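Local coordinates for protein diadenosine tetraphosphatase, putative (Trypanosoma brucei, PDB 2QJC) that probably hydrolyses phosphoester or phosphoanhydride bonds, perhaps those of diadenosine tetraphosphate, with two manganese ions bound in its active site, at residues P127-I132 with D156-M161; R208-Q213 with G239-V244. All coordinates share one frame; numbering follows the deposited sequence.

In the fold
Both contacts belong to a calcineurin-like phosphoesterase fold: two mixed sheets pack face to face and carry two manganese ions on loops at one edge. Interaction 1 is buried, with its centre about 8 Å from the centre of the chain. It sets strand 129-132 and the residues just before it against helix 155-160. The side chain of T159 is about 7 Å from a manganese ion. Interaction 2 lies at the surface, where the loop 208-213 meets the edge strand 240-245. The side chain of L210 is about 13 Å from a manganese ion. The centres are about 19 Å apart, and the nearest atoms about 6 Å. Both segments of interaction 1 precede those of interaction 2.

Interaction 1 (P127-I132 with D156-M161); sequences PHIIRI and DEVTTM
H128 and I129 meet V158 and T159 in the interior of the calcineurin-like phosphoesterase fold. The contact joins the start of strand 129-132, in one of the two mixed sheets, to helix 155-160. The closest CA atoms, those of H128 and V158, are 7.3 Å apart.

The contact is mostly apolar. V158 reaches across with both methyls, and each finds a different partner. CG2 of V158 lies 4.2 Å from CB of H128. CG1 of V158 lies 4.3 Å from CD1 of I129. I129 runs out extended, with CD1 anti to CA (chi2 168°), and this carries its terminal methyl to the valine. I129 also packs against L144 and V11.

One polar atom is buried here. The methyl CG2 of T159 sits at the edge of the H128 ring, near its plane, and 4.2 Å from ND1. That nitrogen has no hydrogen-bond partner in the model. The T159 hydroxyl, OG1, bonds instead to the carbonyl oxygen of E155, one turn back in the helix. T159 thus offers its methyl to the histidine.

The same part of the chain lies beside the metal site. The T159 side chain touches N81, a manganese ligand. The carbonyl oxygen of T160 is hydrogen-bonded to NE2 of H204, another manganese ligand. T160 is thus a second-shell partner, and its carbonyl probably helps to set the orientation of the H204 ring.

Two hydrogen bonds within 156-161 hold the backbone here. M161 N bonds to E157 O at 3.0 Å. OG1 of T160 donates to the carbonyl oxygen of D156 at 2.6 Å, and lies 31° off the plane of that carbonyl.

Interaction 2 (R208-Q213 with G239-V244); sequences RGLQEQ and GCIISV
L210 and E212 face I241 from an irregular loop, and the backbones stay well apart, with 9.3 Å between the nearest CA atoms, those of E212 and I241. The loop 208-213 runs between strands 199-202 and 218-220, which belong to one mixed sheet of this phosphoesterase fold. Strand 240-245 is the outermost strand of the other.

I241 carries its side of the contact alone. Its two branches divide the work. The methyl CG2 meets CD1 of L210 at 4.2 Å. The methylene CG1 meets the carboxylate oxygen OE1 of E212 at 4.3 Å. L210 has CG anti to its main-chain nitrogen (chi1 -168°), which extends the side chain from the loop toward the strand. The isoleucine also rests on A234 and L221, and the leucine on S232.

The backbone of Q211 bonds to G220, so the loop lies beside the outermost strand of the first sheet. I242 pairs with A233 inside the second. The contact thus brings the loop beside strand 218-220 to the edge strand of the second sheet. Where that strand begins, G239 and C240 both face V235 in a G1 beta bulge. The carbonyl oxygen of G239 is hydrogen-bonded to NZ of K215.

The surface buried between the segments is small, 97 Å² in all. One methyl pair and one carboxylate resting near a hydrocarbon branch imply a light van der Waals contact, with neither a salt bridge nor a hydrogen bond to direct it.

Interaction 1 (P127-I132 with D156-M161)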
loop_
_atom_site.group_PDB
_atom_site.type_symbol
_atom_site.label_atom_id
_atom_site.label_comp_id
_atom_site.label_asym_id
_atom_site.label_seq_id
_atom_site.Cartn_x
_atom_site.Cartn_y
_atom_site.Cartn_z
ATOM N N PRO A 127 6.427 6.171 6.040
ATOM C CA PRO A 127 6.114 5.473 7.286
ATOM C C PRO A 127 5.563 4.090 6.917
ATOM O O PRO A 127 5.368 3.785 5.735
ATOM C CB PRO A 127 5.054 6.363 7.921
ATOM C CG PRO A 127 4.274 6.825 6.728
ATOM C CD PRO A 127 5.368 7.141 5.699
ATOM N N HIS A 128 5.313 3.260 7.920
ATOM C CA HIS A 128 4.779 1.924 7.685
ATOM C C HIS A 128 3.255 1.954 7.755
ATOM O O HIS A 128 2.569 1.189 7.067
ATOM C CB HIS A 128 5.308 0.956 8.745
ATOM C CG HIS A 128 6.796 0.806 8.743
ATOM N ND1 HIS A 128 7.467 0.032 7.819
ATOM C CD2 HIS A 128 7.746 1.337 9.550
ATOM C CE1 HIS A 128 8.765 0.093 8.057
ATOM N NE2 HIS A 128 8.962 0.878 9.102
ATOM N N ILE A 129 2.737 2.843 8.596
ATOM C CA ILE A 129 1.301 2.962 8.802
ATOM C C ILE A 129 0.832 4.410 8.812
ATOM O O ILE A 129 1.490 5.277 9.378
ATOM C CB ILE A 129 0.901 2.315 10.148
ATOM C CG1 ILE A 129 1.309 0.840 10.150
ATOM C CG2 ILE A 129 -0.601 2.464 10.387
ATOM C CD1 ILE A 129 1.229 0.181 11.510
ATOM N N ILE A 130 -0.310 4.667 8.184
ATOM C CA ILE A 130 -0.882 6.010 8.167
ATOM C C ILE A 130 -2.324 5.945 8.657
ATOM O O ILE A 130 -3.129 5.158 8.149
ATOM C CB ILE A 130 -0.849 6.642 6.750
ATOM C CG1 ILE A 130 0.601 6.885 6.328
ATOM C CG2 ILE A 130 -1.622 7.976 6.740
ATOM C CD1 ILE A 130 0.744 7.377 4.897
ATOM N N ARG A 131 -2.636 6.756 9.665
ATOM C CA ARG A 131 -3.984 6.807 10.223
ATOM C C ARG A 131 -4.712 8.048 9.695
ATOM O O ARG A 131 -4.166 9.156 9.728
ATOM C CB ARG A 131 -3.937 6.863 11.757
ATOM C CG ARG A 131 -3.166 5.735 12.419
ATOM C CD ARG A 131 -3.312 5.770 13.947
ATOM N NE ARG A 131 -4.515 5.068 14.393
ATOM C CZ ARG A 131 -4.842 4.862 15.667
ATOM N NH1 ARG A 131 -4.059 5.312 16.638
ATOM N NH2 ARG A 131 -5.938 4.176 15.971
ATOM N N ILE A 132 -5.937 7.851 9.210
ATOM C CA ILE A 132 -6.777 8.929 8.667
ATOM C C ILE A 132 -8.078 8.840 9.466
ATOM O O ILE A 132 -9.112 8.373 8.964
ATOM C CB ILE A 132 -7.068 8.701 7.160
ATOM C CG1 ILE A 132 -5.750 8.561 6.396
ATOM C CG2 ILE A 132 -7.873 9.876 6.588
ATOM C CD1 ILE A 132 -5.911 7.964 5.012
ATOM N N ASP A 156 8.270 -6.301 9.661
ATOM C CA ASP A 156 8.228 -7.489 8.820
ATOM C C ASP A 156 6.785 -7.956 8.598
ATOM O O ASP A 156 6.404 -8.315 7.482
ATOM C CB ASP A 156 9.077 -8.608 9.445
ATOM C CG ASP A 156 8.581 -9.037 10.824
ATOM O OD1 ASP A 156 8.345 -8.167 11.684
ATOM O OD2 ASP A 156 8.441 -10.257 11.052
ATOM N N GLU A 157 5.981 -7.928 9.657
ATOM C CA GLU A 157 4.586 -8.346 9.567
ATOM C C GLU A 157 3.729 -7.371 8.758
ATOM O O GLU A 157 3.018 -7.782 7.844
ATOM C CB GLU A 157 3.978 -8.505 10.970
ATOM C CG GLU A 157 4.833 -9.318 11.948
ATOM C CD GLU A 157 4.133 -9.574 13.279
ATOM O OE1 GLU A 157 3.193 -8.824 13.618
ATOM O OE2 GLU A 157 4.530 -10.522 13.992
ATOM N N VAL A 158 3.805 -6.080 9.074
ATOM C CA VAL A 158 2.998 -5.091 8.363
ATOM C C VAL A 158 3.332 -4.920 6.881
ATOM O O VAL A 158 2.538 -4.360 6.124
ATOM C CB VAL A 158 3.062 -3.699 9.057
ATOM C CG1 VAL A 158 2.491 -3.795 10.474
ATOM C CG2 VAL A 158 4.496 -3.197 9.087
ATOM N N THR A 159 4.486 -5.412 6.450
ATOM C CA THR A 159 4.850 -5.276 5.040
ATOM C C THR A 159 4.834 -6.577 4.241
ATOM O O THR A 159 4.984 -6.542 3.012
ATOM C CB THR A 159 6.250 -4.633 4.860
ATOM O OG1 THR A 159 7.236 -5.407 5.556
ATOM C CG2 THR A 159 6.254 -3.208 5.384
ATOM N N THR A 160 4.644 -7.713 4.913
ATOM C CA THR A 160 4.650 -9.001 4.205
ATOM C C THR A 160 3.562 -10.029 4.534
ATOM O O THR A 160 3.449 -11.040 3.836
ATOM C CB THR A 160 5.998 -9.757 4.413
ATOM O OG1 THR A 160 6.057 -10.260 5.753
ATOM C CG2 THR A 160 7.187 -8.839 4.178
HETATM N N MSE A 161 2.761 -9.797 5.569
HETATM C CA MSE A 161 1.762 -10.800 5.958
HETATM C C MSE A 161 0.632 -11.111 4.973
HETATM O O MSE A 161 0.055 -10.214 4.351
HETATM C CB MSE A 161 1.154 -10.442 7.326
HETATM C CG MSE A 161 0.033 -9.401 7.284
HETATM SE SE MSE A 161 -0.598 -8.894 9.063
HETATM C CE MSE A 161 -1.429 -10.538 9.615
#

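Interaction 2 (R208-Q213 with G239-V244)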
loop_
_atom_site.group_PDB
_atom_site.type_symbol
_atom_site.label_atom_id
_atom_site.label_comp_id
_atom_site.label_asym_id
_atom_site.label_seq_id
_atom_site.Cartn_x
_atom_site.Cartn_y
_atom_site.Cartn_z
ATOM N N ARG A 208 -4.267 -12.908 -4.293
ATOM C CA ARG A 208 -5.692 -12.937 -3.999
ATOM C C ARG A 208 -6.506 -11.885 -4.730
ATOM O O ARG A 208 -7.738 -11.908 -4.694
ATOM C CB ARG A 208 -5.913 -12.792 -2.493
ATOM C CG ARG A 208 -5.462 -13.997 -1.682
ATOM C CD ARG A 208 -5.872 -13.848 -0.217
ATOM N NE ARG A 208 -5.763 -15.110 0.508
ATOM C CZ ARG A 208 -4.892 -15.348 1.486
ATOM N NH1 ARG A 208 -4.035 -14.406 1.873
ATOM N NH2 ARG A 208 -4.878 -16.535 2.080
ATOM N N GLY A 209 -5.821 -10.957 -5.388
ATOM C CA GLY A 209 -6.522 -9.917 -6.112
ATOM C C GLY A 209 -7.316 -9.010 -5.193
ATOM O O GLY A 209 -7.058 -8.945 -3.990
ATOM N N LEU A 210 -8.286 -8.307 -5.768
ATOM C CA LEU A 210 -9.131 -7.391 -5.013
ATOM C C LEU A 210 -9.925 -8.158 -3.955
ATOM O O LEU A 210 -10.624 -9.117 -4.277
ATOM C CB LEU A 210 -10.094 -6.683 -5.968
ATOM C CG LEU A 210 -10.887 -5.484 -5.445
ATOM C CD1 LEU A 210 -9.934 -4.315 -5.212
ATOM C CD2 LEU A 210 -11.948 -5.096 -6.464
ATOM N N GLN A 211 -9.811 -7.739 -2.693
ATOM C CA GLN A 211 -10.533 -8.385 -1.598
ATOM C C GLN A 211 -11.582 -7.425 -1.047
ATOM O O GLN A 211 -11.238 -6.413 -0.433
ATOM C CB GLN A 211 -9.567 -8.791 -0.474
ATOM C CG GLN A 211 -8.530 -9.847 -0.878
ATOM C CD GLN A 211 -7.628 -10.280 0.273
ATOM O OE1 GLN A 211 -8.095 -10.814 1.278
ATOM N NE2 GLN A 211 -6.327 -10.053 0.124
ATOM N N GLU A 212 -12.857 -7.746 -1.263
ATOM C CA GLU A 212 -13.955 -6.900 -0.795
ATOM C C GLU A 212 -14.939 -7.596 0.139
ATOM O O GLU A 212 -15.899 -6.973 0.589
ATOM C CB GLU A 212 -14.762 -6.359 -1.976
ATOM C CG GLU A 212 -13.964 -5.687 -3.067
ATOM C CD GLU A 212 -14.841 -5.313 -4.252
ATOM O OE1 GLU A 212 -15.779 -4.504 -4.076
ATOM O OE2 GLU A 212 -14.596 -5.839 -5.359
ATOM N N GLN A 213 -14.712 -8.870 0.441
ATOM C CA GLN A 213 -15.647 -9.605 1.296
ATOM C C GLN A 213 -15.560 -9.270 2.781
ATOM O O GLN A 213 -16.307 -9.818 3.591
ATOM C CB GLN A 213 -15.461 -11.113 1.119
ATOM C CG GLN A 213 -14.715 -11.496 -0.133
ATOM C CD GLN A 213 -13.213 -11.500 0.070
ATOM O OE1 GLN A 213 -12.661 -12.434 0.652
ATOM N NE2 GLN A 213 -12.547 -10.451 -0.395
ATOM N N GLY A 239 -15.997 4.707 0.611
ATOM C CA GLY A 239 -15.248 3.470 0.512
ATOM C C GLY A 239 -15.511 2.769 -0.805
ATOM O O GLY A 239 -15.389 1.549 -0.902
ATOM N N CYS A 240 -15.877 3.545 -1.821
ATOM C CA CYS A 240 -16.155 2.995 -3.145
ATOM C C CYS A 240 -14.873 2.684 -3.910
ATOM O O CYS A 240 -13.909 3.451 -3.879
ATOM C CB CYS A 240 -17.012 3.970 -3.957
ATOM S SG CYS A 240 -18.709 4.162 -3.343
ATOM N N ILE A 241 -14.871 1.552 -4.604
ATOM C CA ILE A 241 -13.710 1.133 -5.375
ATOM C C ILE A 241 -13.812 1.543 -6.848
ATOM O O ILE A 241 -14.767 1.190 -7.540
ATOM C CB ILE A 241 -13.525 -0.408 -5.303
ATOM C CG1 ILE A 241 -13.566 -0.876 -3.846
ATOM C CG2 ILE A 241 -12.206 -0.811 -5.942
ATOM C CD1 ILE A 241 -12.484 -0.280 -2.975
ATOM N N ILE A 242 -12.824 2.304 -7.311
ATOM C CA ILE A 242 -12.751 2.739 -8.702
ATOM C C ILE A 242 -11.445 2.187 -9.272
ATOM O O ILE A 242 -10.383 2.355 -8.675
ATOM C CB ILE A 242 -12.718 4.274 -8.828
ATOM C CG1 ILE A 242 -14.070 4.864 -8.421
ATOM C CG2 ILE A 242 -12.368 4.672 -10.256
ATOM C CD1 ILE A 242 -14.106 6.377 -8.472
ATOM N N SER A 243 -11.524 1.532 -10.428
ATOM C CA SER A 243 -10.337 0.960 -11.043
ATOM C C SER A 243 -10.273 1.194 -12.544
ATOM O O SER A 243 -11.259 1.572 -13.176
ATOM C CB SER A 243 -10.281 -0.547 -10.777
ATOM O OG SER A 243 -11.344 -1.213 -11.438
ATOM N N VAL A 244 -9.090 0.958 -13.098
ATOM C CA VAL A 244 -8.836 1.100 -14.523
ATOM C C VAL A 244 -8.006 -0.108 -14.949
ATOM O O VAL A 244 -7.448 -0.820 -14.105
ATOM C CB VAL A 244 -8.026 2.381 -14.844
ATOM C CG1 VAL A 244 -8.823 3.614 -14.463
ATOM C CG2 VAL A 244 -6.698 2.354 -14.112
#